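Long-range contacts in beta-L-arabinobiosidase (Bacteroides thetaiotaomicron, PDB 5MQR), which probably hydrolyses glycosidic bonds during the breakdown of plant pectin, joining a sialidase-like beta-propeller region and a second glycoside hydrolase domain in one chain: residues A[386-391]-A[400-405]; A[991-996]-A[1011-1016]. All blocks are in the same frame, centred on the assembly; numbering follows the deposited sequence.

Contact 1 (A[386-391]-A[400-405])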
loop_
_atom_site.group_PDB
_atom_site.type_symbol
_atom_site.label_atom_id
_atom_site.label_comp_id
_atom_site.label_asym_id
_atom_site.label_seq_id
_atom_site.Cartn_x
_atom_site.Cartn_y
_atom_site.Cartn_z
ATOM N N ASP A 386 9.293 -9.657 -10.814
ATOM C CA ASP A 386 9.713 -9.586 -9.432
ATOM C C ASP A 386 11.236 -9.467 -9.334
ATOM O O ASP A 386 11.953 -9.543 -10.352
ATOM C CB ASP A 386 9.207 -10.822 -8.661
ATOM C CG ASP A 386 7.685 -10.890 -8.579
ATOM O OD1 ASP A 386 7.011 -9.854 -8.502
ATOM O OD2 ASP A 386 7.146 -12.000 -8.559
ATOM N N LEU A 387 11.698 -9.280 -8.096
ATOM C CA LEU A 387 13.107 -9.097 -7.759
ATOM C C LEU A 387 13.704 -10.419 -7.304
ATOM O O LEU A 387 13.263 -10.972 -6.281
ATOM C CB LEU A 387 13.261 -8.078 -6.633
ATOM C CG LEU A 387 14.634 -7.920 -5.957
ATOM C CD1 LEU A 387 15.688 -7.515 -6.960
ATOM C CD2 LEU A 387 14.553 -6.882 -4.854
ATOM N N TRP A 388 14.702 -10.907 -8.045
ATOM C CA TRP A 388 15.365 -12.154 -7.729
ATOM C C TRP A 388 16.813 -11.867 -7.425
ATOM O O TRP A 388 17.513 -11.202 -8.219
ATOM C CB TRP A 388 15.268 -13.111 -8.894
ATOM C CG TRP A 388 13.916 -13.617 -9.185
ATOM C CD1 TRP A 388 12.964 -12.998 -9.906
ATOM C CD2 TRP A 388 13.384 -14.889 -8.823
ATOM N NE1 TRP A 388 11.842 -13.789 -9.998
ATOM C CE2 TRP A 388 12.084 -14.962 -9.346
ATOM C CE3 TRP A 388 13.879 -15.973 -8.112
ATOM C CZ2 TRP A 388 11.274 -16.081 -9.177
ATOM C CZ3 TRP A 388 13.078 -17.075 -7.948
ATOM C CH2 TRP A 388 11.793 -17.124 -8.472
ATOM N N VAL A 389 17.251 -12.357 -6.272
ATOM C CA VAL A 389 18.593 -12.119 -5.779
ATOM C C VAL A 389 19.207 -13.441 -5.366
ATOM O O VAL A 389 18.601 -14.199 -4.600
ATOM C CB VAL A 389 18.609 -11.175 -4.546
ATOM C CG1 VAL A 389 20.040 -10.893 -4.119
ATOM C CG2 VAL A 389 17.937 -9.841 -4.882
ATOM N N SER A 390 20.412 -13.684 -5.871
ATOM C CA SER A 390 21.228 -14.820 -5.492
ATOM C C SER A 390 22.127 -14.462 -4.303
ATOM O O SER A 390 22.480 -13.303 -4.102
ATOM C CB SER A 390 22.061 -15.293 -6.693
ATOM O OG SER A 390 23.122 -14.391 -7.014
ATOM N N TYR A 391 22.474 -15.475 -3.513
ATOM C CA TYR A 391 23.357 -15.352 -2.338
ATOM C C TYR A 391 23.762 -16.760 -1.843
ATOM O O TYR A 391 23.135 -17.747 -2.212
ATOM C CB TYR A 391 22.688 -14.572 -1.206
ATOM C CG TYR A 391 21.346 -15.096 -0.745
ATOM C CD1 TYR A 391 20.184 -14.784 -1.435
ATOM C CD2 TYR A 391 21.224 -15.865 0.424
ATOM C CE1 TYR A 391 18.943 -15.239 -1.011
ATOM C CE2 TYR A 391 19.967 -16.335 0.849
ATOM C CZ TYR A 391 18.830 -16.018 0.113
ATOM O OH TYR A 391 17.564 -16.447 0.505
ATOM N N ILE A 400 18.503 -18.740 -3.638
ATOM C CA ILE A 400 17.919 -17.597 -4.342
ATOM C C ILE A 400 16.693 -17.101 -3.542
ATOM O O ILE A 400 16.076 -17.864 -2.828
ATOM C CB ILE A 400 17.591 -17.950 -5.827
ATOM C CG1 ILE A 400 17.608 -16.696 -6.717
ATOM C CG2 ILE A 400 16.251 -18.705 -5.970
ATOM C CD1 ILE A 400 17.589 -16.983 -8.223
ATOM N N SER A 401 16.381 -15.817 -3.635
ATOM C CA SER A 401 15.149 -15.295 -3.057
ATOM C C SER A 401 14.388 -14.537 -4.109
ATOM O O SER A 401 14.957 -13.773 -4.879
ATOM C CB SER A 401 15.401 -14.400 -1.838
ATOM O OG SER A 401 15.541 -15.175 -0.648
ATOM N N ARG A 402 13.088 -14.785 -4.144
ATOM C CA ARG A 402 12.164 -14.022 -4.959
ATOM C C ARG A 402 11.444 -13.028 -4.046
ATOM O O ARG A 402 10.860 -13.419 -3.049
ATOM C CB ARG A 402 11.160 -14.954 -5.592
ATOM C CG ARG A 402 10.107 -14.252 -6.421
ATOM C CD ARG A 402 8.899 -15.149 -6.475
ATOM N NE ARG A 402 7.932 -14.711 -7.452
ATOM C CZ ARG A 402 6.710 -15.221 -7.595
ATOM N NH1 ARG A 402 6.257 -16.177 -6.791
ATOM N NH2 ARG A 402 5.920 -14.728 -8.551
ATOM N N ILE A 403 11.466 -11.764 -4.428
ATOM C CA ILE A 403 10.800 -10.693 -3.688
ATOM C C ILE A 403 9.744 -10.061 -4.610
ATOM O O ILE A 403 10.102 -9.503 -5.650
ATOM C CB ILE A 403 11.818 -9.653 -3.213
ATOM C CG1 ILE A 403 12.832 -10.341 -2.283
ATOM C CG2 ILE A 403 11.122 -8.489 -2.528
ATOM C CD1 ILE A 403 14.222 -9.765 -2.361
ATOM N N PRO A 404 8.444 -10.185 -4.253
ATOM C CA PRO A 404 7.404 -9.611 -5.131
ATOM C C PRO A 404 7.495 -8.097 -5.282
ATOM O O PRO A 404 7.836 -7.415 -4.331
ATOM C CB PRO A 404 6.086 -10.022 -4.462
ATOM C CG PRO A 404 6.452 -11.288 -3.742
ATOM C CD PRO A 404 7.846 -11.040 -3.213
ATOM N N VAL A 405 7.239 -7.633 -6.502
ATOM C CA VAL A 405 7.283 -6.231 -6.893
ATOM C C VAL A 405 5.911 -5.903 -7.500
ATOM O O VAL A 405 5.356 -6.712 -8.265
ATOM C CB VAL A 405 8.411 -5.992 -7.906
ATOM C CG1 VAL A 405 8.426 -4.566 -8.432
ATOM C CG2 VAL A 405 9.749 -6.328 -7.254
#
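Trp388 sets its CG anti to the carbonyl carbon (chi1 -68°), while Arg402 turns its CG anti to the backbone N and runs extended as far as NE, which lays the arginine methylenes across the indole. The two face each other in an antiparallel beta hairpin whose second strand also pairs with strand 52-57 from early in the chain, consistent with the velcro closure of a beta-propeller. Four backbone hydrogen bonds join Leu387 to Ile403 and Val389 to Ser401; between these hydrogen-bonded pairs lies the non-hydrogen-bonded pair Trp388-Arg402. Here Arg402 CB stands 3.5 Å from the centroid of the six-membered ring of Trp388, only 6° off its normal, a clear CH-pi contact. Ile400 CD1 reaches Trp388 CE3 at 3.8 Å, and Asp384 accepts from the indole NE1. With an alanine in place of this tryptophan, the Arg402 methylenes would probably lose the flat surface they lie on and Asp384 its N-H partner.

Asp386 divides its carboxylate between two tasks. Its OD2 receives weak, bent bonds from Arg402 NE and NH2, a salt bridge in which the two planes stand 53° apart, while Tyr114 holds NH1. The other oxygen, Asp386 OD1, is met by Val405 N at 3.0 Å from above the carboxylate plane. On the sheet face of Leu387 and Ile403, Leu387 CD2 lies 3.8 Å from Ile403 CD1. Farther along, Ser401 OG meets Tyr391 OH at 2.7 Å, near the plane of the tyrosine ring.

Contact 2 (A[991-996]-A[1011-1016])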
loop_
_atom_site.group_PDB
_atom_site.type_symbol
_atom_site.label_atom_id
_atom_site.label_comp_id
_atom_site.label_asym_id
_atom_site.label_seq_id
_atom_site.Cartn_x
_atom_site.Cartn_y
_atom_site.Cartn_z
ATOM N N ARG A 991 -7.988 28.540 15.406
ATOM C CA ARG A 991 -8.439 27.171 15.625
ATOM C C ARG A 991 -9.550 26.851 14.661
ATOM O O ARG A 991 -10.288 27.739 14.283
ATOM C CB ARG A 991 -8.991 27.011 17.030
ATOM C CG ARG A 991 -8.005 27.356 18.121
ATOM C CD ARG A 991 -8.574 27.060 19.494
ATOM N NE ARG A 991 -9.605 28.022 19.898
ATOM C CZ ARG A 991 -9.370 29.187 20.485
ATOM N NH1 ARG A 991 -8.126 29.610 20.732
ATOM N NH2 ARG A 991 -10.391 29.953 20.824
ATOM N N PRO A 992 -9.682 25.579 14.276
ATOM C CA PRO A 992 -10.792 25.211 13.404
ATOM C C PRO A 992 -12.118 25.639 14.011
ATOM O O PRO A 992 -12.288 25.611 15.245
ATOM C CB PRO A 992 -10.721 23.690 13.315
ATOM C CG PRO A 992 -9.368 23.293 13.821
ATOM C CD PRO A 992 -8.788 24.442 14.584
ATOM N N TYR A 993 -13.022 26.066 13.130
ATOM C CA TYR A 993 -14.241 26.723 13.519
ATOM C C TYR A 993 -15.251 26.648 12.377
ATOM O O TYR A 993 -14.919 26.964 11.236
ATOM C CB TYR A 993 -13.941 28.165 13.865
ATOM C CG TYR A 993 -15.129 28.938 14.375
ATOM C CD1 TYR A 993 -16.009 29.538 13.494
ATOM C CD2 TYR A 993 -15.356 29.108 15.748
ATOM C CE1 TYR A 993 -17.100 30.275 13.946
ATOM C CE2 TYR A 993 -16.456 29.838 16.216
ATOM C CZ TYR A 993 -17.335 30.406 15.297
ATOM O OH TYR A 993 -18.433 31.158 15.678
ATOM N N ILE A 994 -16.461 26.206 12.696
ATOM C CA ILE A 994 -17.572 26.217 11.753
ATOM C C ILE A 994 -18.698 26.980 12.449
ATOM O O ILE A 994 -19.256 26.531 13.476
ATOM C CB ILE A 994 -18.009 24.814 11.259
ATOM C CG1 ILE A 994 -19.162 24.902 10.243
ATOM C CG2 ILE A 994 -18.441 23.898 12.392
ATOM C CD1 ILE A 994 -18.845 25.708 8.997
ATOM N N GLY A 995 -18.977 28.157 11.896
ATOM C CA GLY A 995 -20.019 29.057 12.366
ATOM C C GLY A 995 -21.127 29.214 11.345
ATOM O O GLY A 995 -21.296 28.380 10.449
ATOM N N GLU A 996 -21.870 30.304 11.480
ATOM C CA GLU A 996 -23.074 30.503 10.701
ATOM C C GLU A 996 -22.803 31.081 9.320
ATOM O O GLU A 996 -23.237 30.522 8.316
ATOM C CB GLU A 996 -24.064 31.353 11.487
ATOM C CG GLU A 996 -24.502 30.693 12.787
ATOM C CD GLU A 996 -25.466 31.561 13.566
ATOM O OE1 GLU A 996 -26.574 31.896 13.042
ATOM O OE2 GLU A 996 -25.085 31.917 14.702
ATOM N N GLU A 1011 -21.776 32.497 21.371
ATOM C CA GLU A 1011 -21.832 31.058 21.595
ATOM C C GLU A 1011 -22.663 30.306 20.562
ATOM O O GLU A 1011 -22.308 29.196 20.167
ATOM C CB GLU A 1011 -22.376 30.757 22.995
ATOM C CG GLU A 1011 -22.249 29.286 23.343
ATOM C CD GLU A 1011 -22.753 28.919 24.710
ATOM O OE1 GLU A 1011 -23.086 29.807 25.530
ATOM O OE2 GLU A 1011 -22.815 27.693 24.946
ATOM N N ARG A 1012 -23.777 30.890 20.175
ATOM C CA ARG A 1012 -24.687 30.263 19.208
ATOM C C ARG A 1012 -24.032 29.692 17.929
ATOM O O ARG A 1012 -24.482 28.662 17.405
ATOM C CB ARG A 1012 -25.778 31.246 18.794
ATOM C CG ARG A 1012 -25.271 32.529 18.143
ATOM C CD ARG A 1012 -26.443 33.449 17.784
ATOM N NE ARG A 1012 -26.968 33.161 16.453
ATOM C CZ ARG A 1012 -28.068 33.701 15.938
ATOM N NH1 ARG A 1012 -28.826 34.556 16.637
ATOM N NH2 ARG A 1012 -28.417 33.392 14.698
ATOM N N SER A 1013 -23.011 30.383 17.415
ATOM C CA SER A 1013 -22.382 29.990 16.156
ATOM C C SER A 1013 -21.449 28.791 16.281
ATOM O O SER A 1013 -21.141 28.149 15.276
ATOM C CB SER A 1013 -21.583 31.140 15.569
ATOM O OG SER A 1013 -22.451 32.132 15.122
ATOM N N ARG A 1014 -20.968 28.524 17.490
ATOM C CA ARG A 1014 -19.936 27.512 17.683
ATOM C C ARG A 1014 -20.447 26.144 17.284
ATOM O O ARG A 1014 -21.515 25.738 17.741
ATOM C CB ARG A 1014 -19.458 27.487 19.132
ATOM C CG ARG A 1014 -18.697 28.724 19.542
ATOM C CD ARG A 1014 -18.312 28.677 21.005
ATOM N NE ARG A 1014 -17.386 27.573 21.277
ATOM C CZ ARG A 1014 -17.005 27.185 22.497
ATOM N NH1 ARG A 1014 -17.454 27.831 23.581
ATOM N NH2 ARG A 1014 -16.157 26.161 22.636
ATOM N N TYR A 1015 -19.685 25.461 16.431
ATOM C CA TYR A 1015 -19.988 24.095 15.985
ATOM C C TYR A 1015 -21.301 24.007 15.197
ATOM O O TYR A 1015 -22.007 23.009 15.297
ATOM C CB TYR A 1015 -20.016 23.108 17.182
ATOM C CG TYR A 1015 -18.876 23.321 18.167
ATOM C CD1 TYR A 1015 -17.537 23.219 17.759
ATOM C CD2 TYR A 1015 -19.127 23.640 19.490
ATOM C CE1 TYR A 1015 -16.491 23.440 18.637
ATOM C CE2 TYR A 1015 -18.078 23.851 20.381
ATOM C CZ TYR A 1015 -16.767 23.758 19.943
ATOM O OH TYR A 1015 -15.755 23.970 20.847
ATOM N N TYR A 1016 -21.614 25.026 14.397
ATOM C CA TYR A 1016 -22.858 25.048 13.647
ATOM C C TYR A 1016 -22.937 23.884 12.639
ATOM O O TYR A 1016 -21.983 23.565 11.932
ATOM C CB TYR A 1016 -22.999 26.398 12.944
ATOM C CG TYR A 1016 -24.395 26.815 12.541
ATOM C CD1 TYR A 1016 -25.476 26.744 13.447
ATOM C CD2 TYR A 1016 -24.642 27.345 11.274
ATOM C CE1 TYR A 1016 -26.737 27.140 13.073
ATOM C CE2 TYR A 1016 -25.900 27.770 10.922
ATOM C CZ TYR A 1016 -26.947 27.647 11.820
ATOM O OH TYR A 1016 -28.214 28.047 11.458
HETATM O O HOH W 1 -16.977 26.386 15.949
HETATM O O HOH W 2 -21.185 32.943 12.692
HETATM O O HOH W 3 -28.138 30.929 11.203
#
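A type II turn from Ser1013 to Tyr1016 presents Tyr1016 N to Ile994 O at 2.9 Å, the donor lying 37° above the carbonyl plane, while Gly995 CA makes a C-H...O contact of 3.2 Å with Ser1013 O. Two parts of the one long loop between strand 991-992 and helix 1022-1029 are thereby brought together, within the MGH1-like glycoside hydrolase domain. The OH of Tyr993 sits 3.2 Å from Ser1013 CB.

Glu996 is the hub. Extended beyond CG, it passes over the ring of Tyr1016, with CG 3.7 Å from the ring centroid in a CH-pi contact, and ends at Arg1012. The grip is side-on and nearly coplanar: Arg1012 NH2 bonds Glu996 OE1 and Arg1012 NE bonds Glu996 OE2, each through a syn lone pair. Ser1013 OG then donates to Glu996 OE2 at 2.7 Å from the anti side, and a water links Glu996 OE1 to Tyr1016 OH. Three protein donors and a water thus grip the two oxygens of this buried carboxylate, which is likely to be held against rotation.

Read from the N terminus, the chain lays down strand 52-57 early, and then the four-stranded sheets of the propeller region; contact 1 comes next, closing a tight hairpin, with eight residues between its segments, most of them still strand, and fastening this late hairpin beside that early strand. The chain then continues through the sialidase-like CBM region into the helical domain, where contact 2 closes a loop of fourteen residues containing neither helix nor strand. The two are in series, neither nested nor crossed, and their centres lie about 56 Å apart on opposite sides of the chain's centre. Together they illustrate two kinds of local closure in a large multidomain enzyme, one between paired strands and the other between two parts of one irregular loop.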